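Local structure of SloR (Streptococcus mutans, 5CVI) at residues Tyr8-Tyr13 against Gly58-Thr62; Val137-Arg141 against Leu155-Gln159; Thr148-Val152 against Tyr211-Lys215; Asp185-Tyr191 against Gln201-Ala207. The protein probably binds DNA as a metal-responsive homodimeric transcription regulator of the DtxR/MntR family, controlling manganese-dependent gene expression in Streptococcus mutans. All coordinates share one frame; numbering follows the deposited sequence.

Contact 1 (Tyr8-Tyr13 against Gly58-Thr62)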
loop_
_atom_site.group_PDB
_atom_site.type_symbol
_atom_site.label_atom_id
_atom_site.label_comp_id
_atom_site.label_asym_id
_atom_site.label_seq_id
_atom_site.Cartn_x
_atom_site.Cartn_y
_atom_site.Cartn_z
ATOM N N TYR B 8 17.161 7.712 5.389
ATOM C CA TYR B 8 18.413 8.436 5.547
ATOM C C TYR B 8 19.240 8.314 4.270
ATOM O O TYR B 8 19.962 9.236 3.894
ATOM C CB TYR B 8 19.186 7.891 6.752
ATOM C CG TYR B 8 20.475 8.616 7.055
ATOM C CD1 TYR B 8 20.477 9.803 7.776
ATOM C CD2 TYR B 8 21.695 8.106 6.633
ATOM C CE1 TYR B 8 21.658 10.467 8.060
ATOM C CE2 TYR B 8 22.879 8.761 6.912
ATOM C CZ TYR B 8 22.856 9.941 7.625
ATOM O OH TYR B 8 24.035 10.595 7.905
ATOM N N LEU B 9 19.119 7.175 3.599
ATOM C CA LEU B 9 19.854 6.935 2.363
ATOM C C LEU B 9 19.431 7.884 1.243
ATOM O O LEU B 9 20.265 8.342 0.461
ATOM C CB LEU B 9 19.704 5.477 1.918
ATOM C CG LEU B 9 20.621 4.464 2.611
ATOM C CD1 LEU B 9 20.635 4.681 4.113
ATOM C CD2 LEU B 9 20.185 3.042 2.285
ATOM N N LYS B 10 18.138 8.186 1.172
ATOM C CA LYS B 10 17.619 9.067 0.128
ATOM C C LYS B 10 18.073 10.514 0.310
ATOM O O LYS B 10 18.311 11.224 -0.665
ATOM C CB LYS B 10 16.090 8.991 0.052
ATOM C CG LYS B 10 15.564 7.701 -0.561
ATOM C CD LYS B 10 14.089 7.807 -0.926
ATOM C CE LYS B 10 13.212 7.955 0.306
ATOM N NZ LYS B 10 11.766 8.000 -0.057
ATOM N N ILE B 11 18.189 10.944 1.562
ATOM C CA ILE B 11 18.644 12.296 1.864
ATOM C C ILE B 11 20.145 12.433 1.612
ATOM O O ILE B 11 20.607 13.447 1.092
ATOM C CB ILE B 11 18.326 12.683 3.318
ATOM C CG1 ILE B 11 16.833 12.510 3.601
ATOM C CG2 ILE B 11 18.776 14.109 3.605
ATOM C CD1 ILE B 11 15.938 13.320 2.694
ATOM N N ILE B 12 20.899 11.405 1.985
ATOM C CA ILE B 12 22.335 11.369 1.733
ATOM C C ILE B 12 22.613 11.318 0.233
ATOM O O ILE B 12 23.606 11.866 -0.247
ATOM C CB ILE B 12 22.995 10.150 2.415
ATOM C CG1 ILE B 12 22.876 10.258 3.937
ATOM C CG2 ILE B 12 24.454 10.026 2.009
ATOM C CD1 ILE B 12 23.582 11.466 4.526
ATOM N N TYR B 13 21.718 10.663 -0.500
ATOM C CA TYR B 13 21.864 10.501 -1.942
ATOM C C TYR B 13 21.931 11.847 -2.659
ATOM O O TYR B 13 22.842 12.091 -3.449
ATOM C CB TYR B 13 20.709 9.670 -2.504
ATOM C CG TYR B 13 20.957 9.108 -3.888
ATOM C CD1 TYR B 13 20.726 9.873 -5.026
ATOM C CD2 TYR B 13 21.410 7.806 -4.056
ATOM C CE1 TYR B 13 20.948 9.357 -6.291
ATOM C CE2 TYR B 13 21.633 7.283 -5.317
ATOM C CZ TYR B 13 21.401 8.061 -6.429
ATOM O OH TYR B 13 21.621 7.538 -7.681
ATOM N N GLY B 58 32.275 12.801 5.578
ATOM C CA GLY B 58 31.144 12.485 6.430
ATOM C C GLY B 58 30.588 11.108 6.122
ATOM O O GLY B 58 31.346 10.161 5.920
ATOM N N TYR B 59 29.265 10.989 6.084
ATOM C CA TYR B 59 28.633 9.710 5.776
ATOM C C TYR B 59 28.352 9.552 4.281
ATOM O O TYR B 59 27.732 10.414 3.658
ATOM C CB TYR B 59 27.349 9.521 6.590
ATOM C CG TYR B 59 27.594 9.252 8.059
ATOM C CD1 TYR B 59 28.040 8.009 8.493
ATOM C CD2 TYR B 59 27.383 10.240 9.012
ATOM C CE1 TYR B 59 28.266 7.756 9.835
ATOM C CE2 TYR B 59 27.607 9.997 10.357
ATOM C CZ TYR B 59 28.048 8.756 10.763
ATOM O OH TYR B 59 28.272 8.517 12.099
ATOM N N LEU B 60 28.818 8.441 3.717
ATOM C CA LEU B 60 28.659 8.171 2.292
ATOM C C LEU B 60 27.887 6.880 2.045
ATOM O O LEU B 60 27.827 6.007 2.909
ATOM C CB LEU B 60 30.027 8.091 1.610
ATOM C CG LEU B 60 30.828 9.389 1.519
ATOM C CD1 LEU B 60 32.222 9.110 0.985
ATOM C CD2 LEU B 60 30.109 10.403 0.641
ATOM N N LEU B 61 27.303 6.766 0.857
ATOM C CA LEU B 61 26.575 5.564 0.476
ATOM C C LEU B 61 27.524 4.504 -0.077
ATOM O O LEU B 61 28.414 4.805 -0.873
ATOM C CB LEU B 61 25.499 5.888 -0.568
ATOM C CG LEU B 61 24.260 6.672 -0.122
ATOM C CD1 LEU B 61 23.398 7.050 -1.322
ATOM C CD2 LEU B 61 23.446 5.866 0.878
ATOM N N THR B 62 27.335 3.265 0.362
ATOM C CA THR B 62 27.985 2.125 -0.266
ATOM C C THR B 62 27.212 1.822 -1.541
ATOM O O THR B 62 26.125 2.365 -1.748
ATOM C CB THR B 62 27.934 0.886 0.636
ATOM O OG1 THR B 62 26.569 0.487 0.822
ATOM C CG2 THR B 62 28.561 1.184 1.987
#
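Leu61 pushes its forked end into the flank of the helix carrying Leu9, Ile12 and Tyr13, and each branch meets a different partner. Its CD2 methyl lies against Leu9 CG at 3.6 Å, the two side chains crossing obliquely. The other methyl, CD1, comes to 3.5 Å from Tyr13 CD2, where the leucine and the tyrosine run nearly perpendicular to each other. Ile12 adds its CG2 methyl, 4.0 Å from Leu61 CG and 3.7 Å from the backbone O of Tyr59. That methyl faces the strand because CG2 is anti to the isoleucine's own backbone N; CG1 (chi1 -64°) lies above one face of the Tyr8 ring, near its rim. Further along, Tyr8 and Tyr59 cross at about a right angle, with Tyr8 OH 3.5 Å from Tyr59 CD2. No hydrogen bond joins the two segments: Tyr8 OH bonds to Asn24 OD1, and Tyr13 OH to the carbonyl O of Leu136. Helix 35-47 backs the same cluster through Val42 and Leu45. Helix 7-18 thus packs on the small antiparallel wing made by strands 51-54 and 60-61, as in the winged helix-turn-helix DNA-binding domain of DtxR-type repressors.

Contact 2 (Val137-Arg141 against Leu155-Gln159)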
loop_
_atom_site.group_PDB
_atom_site.type_symbol
_atom_site.label_atom_id
_atom_site.label_comp_id
_atom_site.label_asym_id
_atom_site.label_seq_id
_atom_site.Cartn_x
_atom_site.Cartn_y
_atom_site.Cartn_z
ATOM N N VAL B 137 19.537 8.790 -11.978
ATOM C CA VAL B 137 20.309 9.871 -12.572
ATOM C C VAL B 137 19.369 11.005 -12.967
ATOM O O VAL B 137 18.733 10.956 -14.020
ATOM C CB VAL B 137 21.102 9.396 -13.797
ATOM C CG1 VAL B 137 22.031 10.500 -14.285
ATOM C CG2 VAL B 137 21.894 8.150 -13.451
ATOM N N GLU B 138 19.284 12.020 -12.111
ATOM C CA GLU B 138 18.344 13.118 -12.304
ATOM C C GLU B 138 18.526 13.815 -13.650
ATOM O O GLU B 138 19.644 14.124 -14.064
ATOM C CB GLU B 138 18.456 14.134 -11.161
ATOM C CG GLU B 138 18.194 13.561 -9.769
ATOM C CD GLU B 138 16.723 13.257 -9.511
ATOM O OE1 GLU B 138 15.900 13.424 -10.439
ATOM O OE2 GLU B 138 16.389 12.855 -8.375
ATOM N N ARG B 139 17.405 14.047 -14.326
ATOM C CA ARG B 139 17.374 14.768 -15.593
ATOM C C ARG B 139 17.687 16.242 -15.370
ATOM O O ARG B 139 18.292 16.899 -16.211
ATOM C CB ARG B 139 15.992 14.613 -16.238
ATOM C CG ARG B 139 15.682 15.584 -17.366
ATOM C CD ARG B 139 16.591 15.371 -18.567
ATOM N NE ARG B 139 16.150 16.134 -19.733
ATOM C CZ ARG B 139 16.496 17.392 -19.981
ATOM N NH1 ARG B 139 17.290 18.041 -19.143
ATOM N NH2 ARG B 139 16.044 18.002 -21.069
ATOM N N TYR B 140 17.270 16.753 -14.218
ATOM C CA TYR B 140 17.441 18.161 -13.898
ATOM C C TYR B 140 18.320 18.335 -12.665
ATOM O O TYR B 140 17.891 18.079 -11.540
ATOM C CB TYR B 140 16.074 18.819 -13.699
ATOM C CG TYR B 140 15.196 18.736 -14.932
ATOM C CD1 TYR B 140 15.677 19.132 -16.172
ATOM C CD2 TYR B 140 13.900 18.244 -14.858
ATOM C CE1 TYR B 140 14.888 19.055 -17.304
ATOM C CE2 TYR B 140 13.102 18.162 -15.988
ATOM C CZ TYR B 140 13.603 18.568 -17.208
ATOM O OH TYR B 140 12.823 18.490 -18.339
ATOM N N ARG B 141 19.555 18.773 -12.886
ATOM C CA ARG B 141 20.530 18.903 -11.809
ATOM C C ARG B 141 20.928 20.355 -11.560
ATOM O O ARG B 141 21.532 20.669 -10.533
ATOM C CB ARG B 141 21.777 18.076 -12.124
ATOM C CG ARG B 141 21.496 16.618 -12.447
ATOM C CD ARG B 141 22.756 15.918 -12.921
ATOM N NE ARG B 141 23.905 16.243 -12.078
ATOM C CZ ARG B 141 24.238 15.577 -10.977
ATOM N NH1 ARG B 141 23.512 14.542 -10.576
ATOM N NH2 ARG B 141 25.300 15.949 -10.274
ATOM N N LEU B 155 11.146 26.552 -14.809
ATOM C CA LEU B 155 11.183 25.761 -13.584
ATOM C C LEU B 155 10.826 24.313 -13.907
ATOM O O LEU B 155 9.667 23.997 -14.169
ATOM C CB LEU B 155 10.205 26.334 -12.556
ATOM C CG LEU B 155 10.091 25.635 -11.201
ATOM C CD1 LEU B 155 11.438 25.597 -10.500
ATOM C CD2 LEU B 155 9.059 26.336 -10.332
ATOM N N LYS B 156 11.826 23.437 -13.900
ATOM C CA LYS B 156 11.629 22.052 -14.322
ATOM C C LYS B 156 11.472 21.066 -13.161
ATOM O O LYS B 156 10.752 20.073 -13.283
ATOM C CB LYS B 156 12.767 21.594 -15.242
ATOM C CG LYS B 156 12.966 22.444 -16.486
ATOM C CD LYS B 156 11.672 22.625 -17.266
ATOM C CE LYS B 156 11.155 21.302 -17.813
ATOM N NZ LYS B 156 9.829 21.470 -18.483
ATOM N N ARG B 157 12.147 21.330 -12.045
ATOM C CA ARG B 157 12.142 20.402 -10.917
ATOM C C ARG B 157 12.321 21.082 -9.559
ATOM O O ARG B 157 13.061 22.063 -9.432
ATOM C CB ARG B 157 13.223 19.334 -11.103
ATOM C CG ARG B 157 13.567 18.557 -9.837
ATOM C CD ARG B 157 14.705 17.580 -10.090
ATOM N NE ARG B 157 15.213 16.984 -8.858
ATOM C CZ ARG B 157 16.502 16.900 -8.547
ATOM N NH1 ARG B 157 17.416 17.378 -9.379
ATOM N NH2 ARG B 157 16.879 16.337 -7.407
ATOM N N VAL B 158 11.639 20.543 -8.551
ATOM C CA VAL B 158 11.766 21.015 -7.175
ATOM C C VAL B 158 11.930 19.823 -6.244
ATOM O O VAL B 158 11.628 18.691 -6.619
ATOM C CB VAL B 158 10.539 21.820 -6.729
ATOM C CG1 VAL B 158 10.345 23.034 -7.623
ATOM C CG2 VAL B 158 9.293 20.931 -6.750
ATOM N N GLN B 159 12.398 20.079 -5.028
ATOM C CA GLN B 159 12.605 19.005 -4.063
ATOM C C GLN B 159 11.313 18.550 -3.402
ATOM O O GLN B 159 10.329 19.291 -3.338
ATOM C CB GLN B 159 13.600 19.420 -2.981
ATOM C CG GLN B 159 15.030 19.022 -3.269
ATOM C CD GLN B 159 15.872 18.987 -2.013
ATOM O OE1 GLN B 159 15.361 19.169 -0.905
ATOM N NE2 GLN B 159 17.169 18.750 -2.175
#
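Tyr140 is packed firmly on Lys156, whose CB sits over the middle of the phenol ring, 3.5 Å from its centroid and only 10° off the ring normal, a CH-pi contact. Arg139 CG covers the opposite face, so the ring is clamped between aliphatic carbons. Alongside, Tyr140 CB meets Arg157 CB at 3.9 Å. Lys156 and Arg157 form a classic beta bulge opposite Tyr211, in strand 151-158 of the SH3-like FeoA domain, which is consistent with both side chains facing Tyr140. Arg157 CG is anti to the backbone N (chi1 164°), and the extended chain carries the guanidinium past Tyr140 to Glu138. There the carboxylate stacks on a guanidinium face, the planes nearly parallel. Glu138 OE2 and Arg157 NH2 are 3.6 Å apart, a long salt bridge of charges alone, since no N-H points at the oxygen; Arg77 is the closer partner of that carboxylate. Arg157 NH1 is also modelled against Tyr140 O, at the guanidinium edge, but so close that the bond is doubtful in detail. The Lys156 chain, bent at chi2 and chi3, brings CE to 3.3 Å from Tyr140 OH. The contact loosens only beyond CE and at exposed Arg141, whose CA barely brushes Arg157.

Contact 3 (Thr148-Val152 against Tyr211-Lys215)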
loop_
_atom_site.group_PDB
_atom_site.type_symbol
_atom_site.label_atom_id
_atom_site.label_comp_id
_atom_site.label_asym_id
_atom_site.label_seq_id
_atom_site.Cartn_x
_atom_site.Cartn_y
_atom_site.Cartn_z
ATOM N N THR B 148 24.735 31.765 -13.254
ATOM C CA THR B 148 25.434 32.995 -13.635
ATOM C C THR B 148 24.689 33.814 -14.688
ATOM O O THR B 148 24.525 35.026 -14.543
ATOM C CB THR B 148 26.844 32.697 -14.181
ATOM O OG1 THR B 148 27.585 31.934 -13.223
ATOM C CG2 THR B 148 27.585 33.994 -14.484
ATOM N N GLU B 149 24.255 33.147 -15.754
ATOM C CA GLU B 149 23.599 33.822 -16.870
ATOM C C GLU B 149 22.200 34.314 -16.520
ATOM O O GLU B 149 21.420 33.605 -15.887
ATOM C CB GLU B 149 23.531 32.900 -18.090
ATOM C CG GLU B 149 24.882 32.575 -18.701
ATOM C CD GLU B 149 24.762 31.818 -20.010
ATOM O OE1 GLU B 149 23.706 31.191 -20.243
ATOM O OE2 GLU B 149 25.720 31.858 -20.810
HETATM N N MSE B 150 21.886 35.534 -16.942
HETATM C CA MSE B 150 20.556 36.096 -16.747
HETATM C C MSE B 150 19.686 35.771 -17.958
HETATM O O MSE B 150 20.174 35.214 -18.943
HETATM C CB MSE B 150 20.639 37.609 -16.532
HETATM C CG MSE B 150 21.613 38.025 -15.438
HETATM SE SE MSE B 150 21.194 37.233 -13.700
HETATM C CE MSE B 150 22.778 37.804 -12.711
ATOM N N GLY B 151 18.403 36.113 -17.888
ATOM C CA GLY B 151 17.481 35.808 -18.968
ATOM C C GLY B 151 16.363 34.873 -18.543
ATOM O O GLY B 151 16.085 34.725 -17.352
ATOM N N VAL B 152 15.726 34.233 -19.518
ATOM C CA VAL B 152 14.560 33.394 -19.247
ATOM C C VAL B 152 14.921 31.949 -18.877
ATOM O O VAL B 152 15.760 31.317 -19.522
ATOM C CB VAL B 152 13.580 33.400 -20.436
ATOM C CG1 VAL B 152 12.357 32.552 -20.121
ATOM C CG2 VAL B 152 13.169 34.825 -20.769
ATOM N N TYR B 211 15.301 23.700 -9.297
ATOM C CA TYR B 211 16.085 23.366 -10.477
ATOM C C TYR B 211 15.491 24.012 -11.727
ATOM O O TYR B 211 14.281 23.960 -11.950
ATOM C CB TYR B 211 16.179 21.847 -10.638
ATOM C CG TYR B 211 16.837 21.147 -9.466
ATOM C CD1 TYR B 211 16.084 20.684 -8.393
ATOM C CD2 TYR B 211 18.209 20.946 -9.436
ATOM C CE1 TYR B 211 16.683 20.041 -7.320
ATOM C CE2 TYR B 211 18.818 20.302 -8.370
ATOM C CZ TYR B 211 18.051 19.853 -7.315
ATOM O OH TYR B 211 18.658 19.216 -6.257
ATOM N N ILE B 212 16.349 24.621 -12.540
ATOM C CA ILE B 212 15.894 25.359 -13.712
ATOM C C ILE B 212 16.620 24.944 -14.990
ATOM O O ILE B 212 17.600 24.200 -14.950
ATOM C CB ILE B 212 16.054 26.878 -13.507
ATOM C CG1 ILE B 212 17.484 27.203 -13.071
ATOM C CG2 ILE B 212 15.057 27.378 -12.477
ATOM C CD1 ILE B 212 17.730 28.678 -12.809
ATOM N N GLU B 213 16.124 25.432 -16.122
ATOM C CA GLU B 213 16.727 25.152 -17.420
ATOM C C GLU B 213 16.386 26.292 -18.375
ATOM O O GLU B 213 15.260 26.788 -18.376
ATOM C CB GLU B 213 16.234 23.804 -17.958
ATOM C CG GLU B 213 16.983 23.297 -19.184
ATOM C CD GLU B 213 17.023 21.777 -19.262
ATOM O OE1 GLU B 213 17.514 21.146 -18.301
ATOM O OE2 GLU B 213 16.565 21.214 -20.282
ATOM N N LYS B 214 17.361 26.714 -19.177
ATOM C CA LYS B 214 17.191 27.894 -20.023
ATOM C C LYS B 214 16.504 27.566 -21.348
ATOM O O LYS B 214 16.540 26.424 -21.809
ATOM C CB LYS B 214 18.540 28.569 -20.271
ATOM C CG LYS B 214 18.445 30.064 -20.525
ATOM C CD LYS B 214 19.822 30.709 -20.541
ATOM C CE LYS B 214 19.722 32.223 -20.639
ATOM N NZ LYS B 214 21.068 32.862 -20.680
ATOM N N LYS B 215 15.877 28.574 -21.954
ATOM C CA LYS B 215 15.149 28.387 -23.209
ATOM C C LYS B 215 16.084 28.331 -24.413
ATOM O O LYS B 215 15.663 28.552 -25.550
ATOM C CB LYS B 215 14.117 29.499 -23.409
ATOM C CG LYS B 215 13.046 29.558 -22.332
ATOM C CD LYS B 215 11.897 30.472 -22.743
ATOM C CE LYS B 215 11.154 29.915 -23.953
ATOM N NZ LYS B 215 9.985 30.760 -24.335
#
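Lys214 reaches Glu149 and Met150 because its CG is roughly anti to the backbone N (chi1 -152°) and every later torsion is extended, making a straight arm reaching to segment 148-152. Lys215 has CG anti to its carbonyl carbon (chi1 -61°), which lays CG and CD against Val152; the bend at chi3 turns only the end beyond CD. The ammonium group of Lys214 bridges two acceptors. Its NZ lies 3.2 Å from Glu149 OE1 in a salt bridge, approaching from above the carboxylate plane, the two side chains crossing at about a right angle. The same NZ donates to the backbone O of Met150, a selenomethionine in the crystal, at 3.1 Å and tilted modestly from the carbonyl plane. On its way the aliphatic part of Lys214 runs past the carbonyl O of Val152. Beyond it, Val152 CG1 packs on Lys215 CD at 3.4 Å. The contact lies at the surface, and Glu149, Lys214 and Lys215 are exposed residues. Strand 151-158 runs between strands 178-185 and 210-214 in the antiparallel sheet of the SH3-like FeoA domain; the C-terminal Lys215, next after strand 210-214, salt-bridges through NZ to Glu178 of strand 178-185, on the other side of strand 151-158.

Contact 4 (Asp185-Tyr191 against Gln201-Ala207)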
loop_
_atom_site.group_PDB
_atom_site.type_symbol
_atom_site.label_atom_id
_atom_site.label_comp_id
_atom_site.label_asym_id
_atom_site.label_seq_id
_atom_site.Cartn_x
_atom_site.Cartn_y
_atom_site.Cartn_z
ATOM N N ASP B 185 21.074 39.672 -6.247
ATOM C CA ASP B 185 21.310 40.687 -5.230
ATOM C C ASP B 185 22.291 40.148 -4.194
ATOM O O ASP B 185 21.915 39.370 -3.319
ATOM C CB ASP B 185 19.993 41.088 -4.557
ATOM C CG ASP B 185 20.123 42.352 -3.712
ATOM O OD1 ASP B 185 21.247 42.671 -3.261
ATOM O OD2 ASP B 185 19.095 43.030 -3.495
ATOM N N ALA B 186 23.549 40.559 -4.303
ATOM C CA ALA B 186 24.577 40.123 -3.366
ATOM C C ALA B 186 24.264 40.620 -1.961
ATOM O O ALA B 186 24.407 39.882 -0.986
ATOM C CB ALA B 186 25.945 40.609 -3.812
ATOM N N PHE B 187 23.830 41.873 -1.870
ATOM C CA PHE B 187 23.471 42.476 -0.590
ATOM C C PHE B 187 22.345 41.706 0.097
ATOM O O PHE B 187 22.429 41.398 1.286
ATOM C CB PHE B 187 23.080 43.944 -0.780
ATOM C CG PHE B 187 22.534 44.594 0.460
ATOM C CD1 PHE B 187 23.373 44.942 1.506
ATOM C CD2 PHE B 187 21.180 44.870 0.572
ATOM C CE1 PHE B 187 22.869 45.546 2.645
ATOM C CE2 PHE B 187 20.673 45.473 1.706
ATOM C CZ PHE B 187 21.519 45.812 2.743
ATOM N N ALA B 188 21.296 41.392 -0.657
ATOM C CA ALA B 188 20.164 40.648 -0.115
ATOM C C ALA B 188 20.489 39.163 0.045
ATOM O O ALA B 188 19.935 38.489 0.911
ATOM C CB ALA B 188 18.938 40.830 -0.992
ATOM N N GLY B 189 21.391 38.660 -0.789
ATOM C CA GLY B 189 21.691 37.240 -0.810
ATOM C C GLY B 189 20.528 36.480 -1.420
ATOM O O GLY B 189 20.176 35.387 -0.978
ATOM N N ALA B 190 19.927 37.075 -2.444
ATOM C CA ALA B 190 18.738 36.517 -3.072
ATOM C C ALA B 190 18.760 36.749 -4.576
ATOM O O ALA B 190 19.177 37.807 -5.044
ATOM C CB ALA B 190 17.486 37.133 -2.461
ATOM N N TYR B 191 18.308 35.753 -5.331
ATOM C CA TYR B 191 18.200 35.888 -6.777
ATOM C C TYR B 191 16.893 36.595 -7.124
ATOM O O TYR B 191 15.812 36.111 -6.794
ATOM C CB TYR B 191 18.276 34.514 -7.456
ATOM C CG TYR B 191 19.589 33.787 -7.241
ATOM C CD1 TYR B 191 19.858 33.139 -6.041
ATOM C CD2 TYR B 191 20.558 33.746 -8.236
ATOM C CE1 TYR B 191 21.056 32.475 -5.837
ATOM C CE2 TYR B 191 21.761 33.081 -8.042
ATOM C CZ TYR B 191 22.003 32.448 -6.840
ATOM O OH TYR B 191 23.192 31.788 -6.637
ATOM N N GLN B 201 12.179 38.193 -4.896
ATOM C CA GLN B 201 13.526 37.853 -4.468
ATOM C C GLN B 201 13.527 36.459 -3.848
ATOM O O GLN B 201 12.785 36.180 -2.906
ATOM C CB GLN B 201 14.076 38.897 -3.489
ATOM C CG GLN B 201 14.397 40.237 -4.139
ATOM C CD GLN B 201 15.108 41.195 -3.203
ATOM O OE1 GLN B 201 14.591 41.542 -2.138
ATOM N NE2 GLN B 201 16.305 41.625 -3.593
ATOM N N VAL B 202 14.353 35.579 -4.404
ATOM C CA VAL B 202 14.467 34.213 -3.919
ATOM C C VAL B 202 15.782 34.050 -3.166
ATOM O O VAL B 202 16.851 34.031 -3.776
ATOM C CB VAL B 202 14.426 33.202 -5.085
ATOM C CG1 VAL B 202 14.427 31.775 -4.556
ATOM C CG2 VAL B 202 13.206 33.446 -5.958
ATOM N N THR B 203 15.703 33.943 -1.841
ATOM C CA THR B 203 16.894 33.740 -1.019
ATOM C C THR B 203 17.648 32.510 -1.497
ATOM O O THR B 203 17.035 31.514 -1.878
ATOM C CB THR B 203 16.542 33.548 0.463
ATOM O OG1 THR B 203 15.831 32.315 0.632
ATOM C CG2 THR B 203 15.692 34.709 0.965
ATOM N N SER B 204 18.976 32.580 -1.473
ATOM C CA SER B 204 19.801 31.483 -1.969
ATOM C C SER B 204 19.498 30.162 -1.260
ATOM O O SER B 204 19.761 29.088 -1.799
ATOM C CB SER B 204 21.289 31.833 -1.877
ATOM O OG SER B 204 21.637 32.274 -0.579
ATOM N N ALA B 205 18.938 30.245 -0.056
ATOM C CA ALA B 205 18.500 29.054 0.664
ATOM C C ALA B 205 17.423 28.330 -0.133
ATOM O O ALA B 205 17.494 27.119 -0.337
ATOM C CB ALA B 205 17.984 29.423 2.043
ATOM N N VAL B 206 16.425 29.082 -0.584
ATOM C CA VAL B 206 15.341 28.523 -1.379
ATOM C C VAL B 206 15.832 28.152 -2.772
ATOM O O VAL B 206 15.403 27.148 -3.345
ATOM C CB VAL B 206 14.167 29.513 -1.507
ATOM C CG1 VAL B 206 13.076 28.934 -2.398
ATOM C CG2 VAL B 206 13.606 29.853 -0.137
ATOM N N ALA B 207 16.740 28.964 -3.306
ATOM C CA ALA B 207 17.233 28.777 -4.668
ATOM C C ALA B 207 17.988 27.458 -4.838
ATOM O O ALA B 207 18.161 26.969 -5.955
ATOM C CB ALA B 207 18.107 29.948 -5.078
#
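Tyr191, Gln201 and Ala190 bury the most surface where the two strands of an antiparallel hairpin, 190-195 and 198-203 of the SH3-like FeoA domain, lie side by side. Tyr191 pairs with Val202 through two backbone bonds: Tyr191 N donates to Val202 O at 2.7 Å, and Val202 N donates to Tyr191 O at 2.9 Å. Its ring turns back along the neighbouring strand, with CG anti to the carbonyl carbon (chi1 -63°). The ring edge therefore meets Val202 O and Ser204 CB, while CD1 approaches CB of Ala207, at the end of the weakly bonded helix 204-207, at 3.8 Å. The far end is fixed by a bond from Gly146 N to Tyr191 OH. Ala190, in the non-hydrogen-bonded pair with Thr203, points to the other face of the sheet, where its CB lies 4.0 Å from Gln201 CB. From there the extended Gln201 chain stretches toward the turn, and its NE2 makes a weak bond to Asp185 OD2 (3.1 Å). The turn is shaped by an Asx motif, Ala188 N donating to Asp185 OD1, and by a G1 beta bulge at Gly189 and Ala190 opposite Asp185. As the strand gives way to the helix, Ser204 N donates to Gly189 O at 3.1 Å with a nearly straight N-H...O angle of 161°.

How the contacts relate
Contact 1 belongs to the DNA-binding domain and closes before the others open; its centre is about 19 Å from that of contact 2 and about 28 Å from that of contact 4, and it touches neither. Contacts 2, 3 and 4 all reach the five-stranded antiparallel sheet of the FeoA domain. Contacts 2 and 3, centres about 13 Å apart, share strand 151-158, alternate along the chain and touch where Tyr211 and Glu213 meet the residues of contact 2. Contact 4 is nested inside the loop that contact 3 closes, and helix 204-207 leads on to strand 210-214. Contact 2 lies where the loop after helix 107-116 meets this sheet, near a bound zinc ion.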